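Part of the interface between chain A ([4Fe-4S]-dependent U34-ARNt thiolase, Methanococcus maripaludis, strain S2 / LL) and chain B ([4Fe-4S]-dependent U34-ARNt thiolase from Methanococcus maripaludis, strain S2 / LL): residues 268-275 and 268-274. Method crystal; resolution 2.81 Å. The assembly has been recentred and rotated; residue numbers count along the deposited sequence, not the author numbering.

Chain A 268-275: RLLEHIEL
Chain B (268-274) RLLEHIE

Each stretch begins in the last part of a helix, weakly bonded in chain A, and then opens into an extended segment; the two loop segments meet around I273(A) and I273(B). In chain A, L269(A) lies at phi/psi -71/-48; H272(A) then turns to -118/35, and I273(A) extends at -116/154. Chain B repeats the path, with L269(B) at -64/-47, H272(B) at -109/47 and I273(B) at -133/131. Backbone hydrogen bonds close the turns: H272(A) N to L269(A) O at 3.3 Å, and H272(B) N to L269(B) O at 3.2 Å.

The register pairs I273(A) with I273(B), CA to CA 5.0 Å, and E274(A) with H272(B), CA to CA 5.2 Å, so the chains run in opposite directions here. One hydrogen bond spans the contact, from E274(A) N to H272(B) O, 3.2 Å with an angle of 150° at the hydrogen. The same carbonyl receives a CA-H...O contact from I273(A) CA at 3.6 Å. The reciprocal approach, H272(A) O to E274(B) N, is 3.7 Å and makes no hydrogen bond, so the near-twofold pairing is not exact.

The isoleucines break the symmetry further: I273(A) takes chi1 t (-154°), I273(B) p (51°). The CA-to-CB bond of I273(A) points sideways, but the end of its side chain comes nearer to chain B: CD1 lies 3.7 Å from I273(B) CG2 and 3.4 Å from H272(B) O. The leucines, by contrast, match, both with chi1 t and chi2 near 138°; each CA-to-CB bond points sideways, but L269(A) CD1 and L269(B) CD1 meet at 3.9 Å, an apolar contact between buried residues.

The CA-to-CB bonds of H272(B) (chi1 m, -50°; chi2 76°) and E274(A) (chi1 t, 157°) each point toward the other stretch; their CB atoms lie 3.5 Å apart, with E274(A) CG at the ring edge. H272(B) ND1 donates to R268(B) O at 2.8 Å, tethering the ring to its own helix.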

# COMPACT_ATOMS: atom_id res chain seq x y z
N ARG A 268 10.55 4.62 -4.11
CA ARG A 268 10.36 6.07 -4.13
C ARG A 268 9.94 6.62 -2.74
O ARG A 268 10.26 7.76 -2.41
CB ARG A 268 9.26 6.43 -5.14
CG ARG A 268 9.75 7.01 -6.47
CD ARG A 268 8.61 7.68 -7.23
NE ARG A 268 8.21 8.94 -6.60
CZ ARG A 268 8.59 10.15 -7.00
NH1 ARG A 268 9.37 10.29 -8.07
NH2 ARG A 268 8.19 11.23 -6.36
N LEU A 269 9.19 5.81 -1.97
CA LEU A 269 8.69 6.12 -0.62
C LEU A 269 9.86 6.11 0.36
O LEU A 269 10.00 7.05 1.14
CB LEU A 269 7.65 5.06 -0.22
CG LEU A 269 6.72 5.37 0.94
CD1 LEU A 269 5.30 4.93 0.63
CD2 LEU A 269 7.19 4.69 2.22
N LEU A 270 10.70 5.05 0.31
CA LEU A 270 11.84 4.84 1.19
C LEU A 270 12.97 5.88 1.04
O LEU A 270 13.77 6.04 1.96
CB LEU A 270 12.38 3.42 1.01
CG LEU A 270 12.84 2.71 2.28
CD1 LEU A 270 11.68 2.09 3.03
CD2 LEU A 270 13.85 1.64 1.96
N GLU A 271 13.03 6.59 -0.12
CA GLU A 271 14.05 7.61 -0.37
C GLU A 271 13.61 9.02 0.11
O GLU A 271 14.46 9.89 0.28
CB GLU A 271 14.53 7.61 -1.84
CG GLU A 271 13.47 7.91 -2.89
CD GLU A 271 13.89 7.65 -4.33
OE1 GLU A 271 13.93 8.62 -5.12
OE2 GLU A 271 14.16 6.47 -4.66
N HIS A 272 12.29 9.22 0.35
CA HIS A 272 11.72 10.47 0.86
C HIS A 272 11.03 10.28 2.23
O HIS A 272 10.01 10.91 2.50
CB HIS A 272 10.77 11.12 -0.17
CG HIS A 272 11.29 11.15 -1.58
ND1 HIS A 272 12.61 11.43 -1.88
CD2 HIS A 272 10.61 10.96 -2.74
CE1 HIS A 272 12.70 11.38 -3.20
NE2 HIS A 272 11.52 11.10 -3.76
N ILE A 273 11.58 9.40 3.07
CA ILE A 273 11.05 9.10 4.40
C ILE A 273 12.04 9.51 5.51
O ILE A 273 13.25 9.57 5.26
CB ILE A 273 10.58 7.61 4.50
CG1 ILE A 273 9.49 7.41 5.56
CG2 ILE A 273 11.75 6.63 4.70
CD1 ILE A 273 8.09 7.43 5.03
N GLU A 274 11.51 9.80 6.73
CA GLU A 274 12.21 10.23 7.95
C GLU A 274 13.40 9.32 8.30
O GLU A 274 13.24 8.10 8.44
CB GLU A 274 11.20 10.36 9.12
CG GLU A 274 11.75 10.24 10.54
CD GLU A 274 11.67 8.88 11.20
OE1 GLU A 274 11.09 7.94 10.60
OE2 GLU A 274 12.20 8.75 12.33
N LEU A 275 14.59 9.93 8.42
CA LEU A 275 15.83 9.22 8.75
C LEU A 275 16.45 9.80 10.02
O LEU A 275 15.76 9.93 11.03
CB LEU A 275 16.83 9.31 7.58
CG LEU A 275 16.40 8.62 6.28
CD1 LEU A 275 16.65 9.51 5.08
CD2 LEU A 275 17.09 7.29 6.10
N ARG B 268 0.25 7.70 9.68
CA ARG B 268 1.59 7.68 10.27
C ARG B 268 2.65 7.99 9.21
O ARG B 268 3.62 8.70 9.49
CB ARG B 268 1.86 6.32 10.93
CG ARG B 268 1.47 6.27 12.41
CD ARG B 268 0.85 4.96 12.82
NE ARG B 268 1.76 3.83 12.64
CZ ARG B 268 1.43 2.55 12.84
NH1 ARG B 268 0.20 2.23 13.22
NH2 ARG B 268 2.32 1.59 12.64
N LEU B 269 2.43 7.47 7.99
CA LEU B 269 3.31 7.62 6.83
C LEU B 269 3.38 9.09 6.41
O LEU B 269 4.47 9.61 6.20
CB LEU B 269 2.76 6.76 5.67
CG LEU B 269 3.69 6.43 4.52
CD1 LEU B 269 3.51 4.99 4.08
CD2 LEU B 269 3.46 7.35 3.34
N LEU B 270 2.22 9.75 6.32
CA LEU B 270 2.08 11.15 5.90
C LEU B 270 2.71 12.17 6.86
O LEU B 270 2.95 13.31 6.46
CB LEU B 270 0.60 11.47 5.63
CG LEU B 270 0.33 12.39 4.44
CD1 LEU B 270 0.34 11.61 3.14
CD2 LEU B 270 -0.99 13.09 4.60
N GLU B 271 3.02 11.75 8.10
CA GLU B 271 3.66 12.60 9.11
C GLU B 271 5.17 12.63 8.93
O GLU B 271 5.81 13.65 9.24
CB GLU B 271 3.32 12.11 10.52
CG GLU B 271 1.89 12.38 10.92
CD GLU B 271 1.35 11.59 12.10
OE1 GLU B 271 2.05 10.67 12.59
OE2 GLU B 271 0.22 11.90 12.53
N HIS B 272 5.74 11.52 8.43
CA HIS B 272 7.18 11.35 8.25
C HIS B 272 7.60 11.35 6.76
O HIS B 272 8.41 10.53 6.34
CB HIS B 272 7.67 10.10 9.00
CG HIS B 272 7.21 10.05 10.43
ND1 HIS B 272 5.92 9.69 10.74
CD2 HIS B 272 7.88 10.33 11.58
CE1 HIS B 272 5.83 9.76 12.06
NE2 HIS B 272 6.99 10.14 12.61
N ILE B 273 7.09 12.33 5.99
CA ILE B 273 7.41 12.53 4.57
C ILE B 273 7.73 14.00 4.27
O ILE B 273 6.97 14.89 4.68
CB ILE B 273 6.36 11.94 3.58
CG1 ILE B 273 4.91 12.39 3.89
CG2 ILE B 273 6.45 10.43 3.50
CD1 ILE B 273 4.38 13.55 3.01
N GLU B 274 8.85 14.25 3.57
CA GLU B 274 9.29 15.60 3.19
C GLU B 274 9.85 15.60 1.77
O GLU B 274 9.24 15.03 0.86
CB GLU B 274 10.33 16.14 4.18
CG GLU B 274 9.83 17.29 5.04
CD GLU B 274 8.87 16.93 6.16
OE1 GLU B 274 7.74 17.47 6.17
OE2 GLU B 274 9.24 16.10 7.03